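PDB 5ENU: alkyl hydroperoxide reductase/ Thiol specific antioxidant/ Mal allergen from Burkholderia ambifaria, which probably reduces hydrogen peroxide and organic hydroperoxides through a reactive cysteine thiol, as a peroxiredoxin of the AhpC/TSA family. Local coordinates for residues S10-A24 against L97-D110. Sequence-based numbering, arbitrary orientation.
Sequences SVEVDRQVPDFTAPA and LISDADEALCALFD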
# COMPACT_ATOMS: atom_id res chain seq x y z
N SER A 10 8.93 -8.30 11.37
CA SER A 10 8.00 -7.26 10.93
C SER A 10 8.79 -6.03 10.46
O SER A 10 9.96 -5.85 10.81
CB SER A 10 7.09 -6.87 12.09
OG SER A 10 6.00 -6.08 11.65
N VAL A 11 8.13 -5.18 9.67
CA VAL A 11 8.86 -4.04 9.10
C VAL A 11 9.14 -3.00 10.17
O VAL A 11 8.34 -2.78 11.09
CB VAL A 11 8.10 -3.42 7.91
CG1 VAL A 11 7.77 -4.48 6.86
CG2 VAL A 11 6.84 -2.65 8.37
N GLU A 12 10.30 -2.34 10.05
CA GLU A 12 10.70 -1.23 10.91
C GLU A 12 11.43 -0.18 10.08
O GLU A 12 12.22 -0.52 9.19
CB GLU A 12 11.66 -1.68 12.02
CG GLU A 12 11.05 -2.62 13.05
CD GLU A 12 9.91 -1.99 13.85
OE1 GLU A 12 9.86 -0.75 13.99
OE2 GLU A 12 9.06 -2.75 14.36
N VAL A 13 11.17 1.09 10.39
CA VAL A 13 11.90 2.18 9.75
C VAL A 13 13.39 2.00 9.98
O VAL A 13 13.83 1.63 11.08
CB VAL A 13 11.38 3.53 10.25
CG1 VAL A 13 12.23 4.68 9.71
CG2 VAL A 13 9.93 3.73 9.84
N ASP A 14 14.18 2.25 8.94
CA ASP A 14 15.64 2.16 8.88
C ASP A 14 16.12 0.73 8.62
O ASP A 14 17.35 0.50 8.60
CB ASP A 14 16.37 2.70 10.13
CG ASP A 14 16.21 4.20 10.33
OD1 ASP A 14 15.77 4.90 9.40
OD2 ASP A 14 16.55 4.67 11.45
N ARG A 15 15.23 -0.24 8.45
CA ARG A 15 15.62 -1.63 8.30
C ARG A 15 15.10 -2.17 6.97
O ARG A 15 14.09 -1.69 6.43
CB ARG A 15 15.07 -2.50 9.45
CG ARG A 15 15.29 -1.95 10.85
CD ARG A 15 16.73 -1.91 11.30
NE ARG A 15 16.73 -1.49 12.70
CZ ARG A 15 17.35 -0.41 13.18
NH1 ARG A 15 18.08 0.35 12.40
NH2 ARG A 15 17.25 -0.12 14.46
N GLN A 16 15.81 -3.18 6.46
CA GLN A 16 15.40 -3.85 5.23
C GLN A 16 13.97 -4.37 5.34
O GLN A 16 13.57 -4.91 6.37
CB GLN A 16 16.34 -5.03 4.99
CG GLN A 16 16.33 -5.52 3.56
CD GLN A 16 17.08 -4.58 2.65
OE1 GLN A 16 18.08 -4.00 3.05
NE2 GLN A 16 16.62 -4.44 1.40
N VAL A 17 13.19 -4.19 4.28
CA VAL A 17 11.88 -4.85 4.23
C VAL A 17 12.07 -6.30 3.77
O VAL A 17 12.69 -6.53 2.72
CB VAL A 17 10.93 -4.10 3.29
CG1 VAL A 17 9.59 -4.82 3.18
CG2 VAL A 17 10.74 -2.66 3.79
N PRO A 18 11.54 -7.29 4.49
CA PRO A 18 11.62 -8.67 4.01
C PRO A 18 10.98 -8.84 2.63
O PRO A 18 9.96 -8.23 2.33
CB PRO A 18 10.85 -9.45 5.08
CG PRO A 18 11.03 -8.61 6.35
CD PRO A 18 10.90 -7.21 5.82
N ASP A 19 11.61 -9.65 1.77
CA ASP A 19 11.09 -9.86 0.42
C ASP A 19 9.77 -10.63 0.48
O ASP A 19 9.60 -11.54 1.29
CB ASP A 19 12.11 -10.62 -0.46
CG ASP A 19 11.66 -10.75 -1.95
OD1 ASP A 19 11.23 -9.76 -2.60
OD2 ASP A 19 11.73 -11.88 -2.49
N PHE A 20 8.83 -10.23 -0.39
CA PHE A 20 7.49 -10.79 -0.47
C PHE A 20 7.09 -10.88 -1.94
O PHE A 20 7.62 -10.16 -2.79
CB PHE A 20 6.47 -9.97 0.33
CG PHE A 20 6.32 -8.53 -0.13
CD1 PHE A 20 5.54 -8.21 -1.24
CD2 PHE A 20 6.92 -7.49 0.58
CE1 PHE A 20 5.37 -6.88 -1.65
CE2 PHE A 20 6.76 -6.16 0.18
CZ PHE A 20 5.99 -5.86 -0.95
N THR A 21 6.11 -11.75 -2.22
CA THR A 21 5.47 -11.85 -3.52
C THR A 21 3.98 -12.02 -3.30
O THR A 21 3.57 -12.72 -2.37
CB THR A 21 6.01 -13.05 -4.31
OG1 THR A 21 7.44 -12.98 -4.36
CG2 THR A 21 5.49 -13.05 -5.71
N ALA A 22 3.16 -11.37 -4.12
CA ALA A 22 1.72 -11.41 -3.88
C ALA A 22 0.97 -11.27 -5.20
O ALA A 22 1.49 -10.67 -6.15
CB ALA A 22 1.28 -10.30 -2.91
N PRO A 23 -0.26 -11.76 -5.27
CA PRO A 23 -1.07 -11.59 -6.48
C PRO A 23 -1.47 -10.13 -6.64
O PRO A 23 -1.74 -9.41 -5.67
CB PRO A 23 -2.30 -12.48 -6.22
CG PRO A 23 -1.93 -13.34 -5.04
CD PRO A 23 -0.99 -12.53 -4.24
N ALA A 24 -1.56 -9.69 -7.89
CA ALA A 24 -1.92 -8.31 -8.16
C ALA A 24 -2.63 -8.20 -9.50
O ALA A 24 -2.60 -9.13 -10.31
CB ALA A 24 -0.68 -7.40 -8.18
N LEU A 97 -2.82 -2.94 -8.05
CA LEU A 97 -3.39 -3.23 -6.74
C LEU A 97 -3.07 -4.68 -6.38
O LEU A 97 -3.42 -5.59 -7.14
CB LEU A 97 -4.91 -3.04 -6.74
CG LEU A 97 -5.41 -1.64 -7.10
CD1 LEU A 97 -6.94 -1.65 -7.18
CD2 LEU A 97 -4.92 -0.57 -6.10
N ILE A 98 -2.45 -4.88 -5.21
CA ILE A 98 -2.17 -6.23 -4.70
C ILE A 98 -3.40 -6.75 -3.97
O ILE A 98 -4.00 -6.03 -3.14
CB ILE A 98 -0.95 -6.21 -3.76
CG1 ILE A 98 0.35 -6.15 -4.59
CG2 ILE A 98 -0.96 -7.43 -2.85
CD1 ILE A 98 1.63 -5.91 -3.76
N SER A 99 -3.78 -8.00 -4.25
CA SER A 99 -4.83 -8.69 -3.51
C SER A 99 -4.18 -9.46 -2.36
O SER A 99 -3.57 -10.51 -2.56
CB SER A 99 -5.61 -9.64 -4.41
OG SER A 99 -6.52 -10.38 -3.61
N ASP A 100 -4.30 -8.92 -1.15
CA ASP A 100 -3.73 -9.55 0.04
C ASP A 100 -4.80 -10.34 0.78
O ASP A 100 -4.95 -10.26 2.00
CB ASP A 100 -3.11 -8.48 0.93
CG ASP A 100 -2.15 -9.06 1.95
OD1 ASP A 100 -1.31 -9.91 1.60
OD2 ASP A 100 -2.24 -8.65 3.13
N ALA A 101 -5.56 -11.14 0.03
CA ALA A 101 -6.66 -11.92 0.61
C ALA A 101 -6.20 -12.82 1.76
O ALA A 101 -6.99 -13.10 2.67
CB ALA A 101 -7.36 -12.75 -0.47
N ASP A 102 -4.96 -13.33 1.71
CA ASP A 102 -4.46 -14.22 2.75
C ASP A 102 -3.71 -13.50 3.87
O ASP A 102 -3.13 -14.17 4.74
CB ASP A 102 -3.62 -15.36 2.16
CG ASP A 102 -2.37 -14.88 1.45
OD1 ASP A 102 -1.90 -13.75 1.72
OD2 ASP A 102 -1.84 -15.66 0.65
N GLU A 103 -3.68 -12.16 3.83
CA GLU A 103 -3.15 -11.28 4.88
C GLU A 103 -1.63 -11.36 5.05
O GLU A 103 -1.12 -10.85 6.05
CB GLU A 103 -3.85 -11.44 6.23
CG GLU A 103 -5.15 -10.70 6.28
CD GLU A 103 -5.82 -10.69 7.66
OE1 GLU A 103 -5.18 -11.06 8.67
OE2 GLU A 103 -7.00 -10.31 7.71
N ALA A 104 -0.90 -11.97 4.12
CA ALA A 104 0.56 -12.02 4.26
C ALA A 104 1.17 -10.62 4.40
O ALA A 104 2.00 -10.38 5.29
CB ALA A 104 1.19 -12.77 3.08
N LEU A 105 0.79 -9.68 3.52
CA LEU A 105 1.39 -8.35 3.61
C LEU A 105 0.84 -7.57 4.80
O LEU A 105 1.56 -6.81 5.43
CB LEU A 105 1.19 -7.56 2.32
CG LEU A 105 2.16 -7.80 1.16
CD1 LEU A 105 2.02 -9.22 0.61
CD2 LEU A 105 1.92 -6.76 0.07
N CYS A 106 -0.46 -7.74 5.10
CA CYS A 106 -1.02 -7.01 6.24
C CYS A 106 -0.34 -7.43 7.53
O CYS A 106 -0.11 -6.60 8.43
CB CYS A 106 -2.52 -7.26 6.34
SG CYS A 106 -3.54 -6.46 5.10
N ALA A 107 0.02 -8.71 7.63
CA ALA A 107 0.74 -9.21 8.80
C ALA A 107 2.16 -8.66 8.81
O ALA A 107 2.65 -8.20 9.85
CB ALA A 107 0.75 -10.73 8.76
N LEU A 108 2.85 -8.70 7.66
CA LEU A 108 4.23 -8.23 7.57
C LEU A 108 4.34 -6.75 7.94
O LEU A 108 5.27 -6.35 8.65
CB LEU A 108 4.76 -8.48 6.16
CG LEU A 108 6.16 -7.96 5.84
CD1 LEU A 108 7.18 -8.53 6.82
CD2 LEU A 108 6.51 -8.29 4.39
N PHE A 109 3.41 -5.93 7.48
CA PHE A 109 3.42 -4.49 7.74
C PHE A 109 2.65 -4.11 8.99
O PHE A 109 2.65 -2.93 9.36
CB PHE A 109 2.94 -3.72 6.51
CG PHE A 109 3.96 -3.68 5.41
CD1 PHE A 109 4.13 -4.77 4.55
CD2 PHE A 109 4.79 -2.57 5.26
CE1 PHE A 109 5.12 -4.74 3.56
CE2 PHE A 109 5.78 -2.53 4.28
CZ PHE A 109 5.95 -3.62 3.42
N ASP A 110 2.02 -5.08 9.64
CA ASP A 110 1.39 -4.91 10.95
C ASP A 110 0.27 -3.86 10.92
O ASP A 110 0.18 -2.98 11.77
CB ASP A 110 2.42 -4.63 12.05
CG ASP A 110 1.87 -4.86 13.44
OD1 ASP A 110 0.94 -5.69 13.60
OD2 ASP A 110 2.36 -4.19 14.37
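Residues 10-24 clasp 97-110 by the backbone at two places: V11 N gives a bond to L108 O (3.3 Å, N-H...O 159°) near the C-terminal end of helix 104-109, and S99 N gives one to P23 O (2.9 Å) beside the single bridge that pairs A24 with I98, where the CA-H of I98 points to P23 O and that of A24 to L97 O. Between these places the F20 ring packs against side chains of the helix. With CG between the backbone N and the carbonyl carbon (chi1 61°), it stands up from its chain to meet L105, L108 and F109. L105 CD2 lies over one face, 4.3 Å from the centroid, in a CH-pi contact displaced from the ring centre, while L108 CD2 approaches CD2 of F20 obliquely. F20 CE2 comes to the edge of the F109 ring, near its plane, 4.0 Å from F109 CE1. That second ring carries V11 CG1 almost centrally over one face (3.8 Å to the centroid, 12° off the normal), and V17 CG1 comes in obliquely at CZ. In this thioredoxin-like fold helix 104-109 packs through L105 and F109 on strand 38-43 of the central sheet; F109 also meets F43 and F130, and F20 and F109 both touch L41. L108, with CG anti to N, splits its branches, CD1 resting on the P18 ring and CD2 on F20. Farther along, the methyl of A22 fits between I98 CG2 (3.6 Å) and L105 CD1 (3.8 Å). At the start of the helix, the D100 carboxylate accepts from two successive backbone amides, L105 N on OD1 and C106 N on OD2, tying the 100-103 turn to the first helical turn.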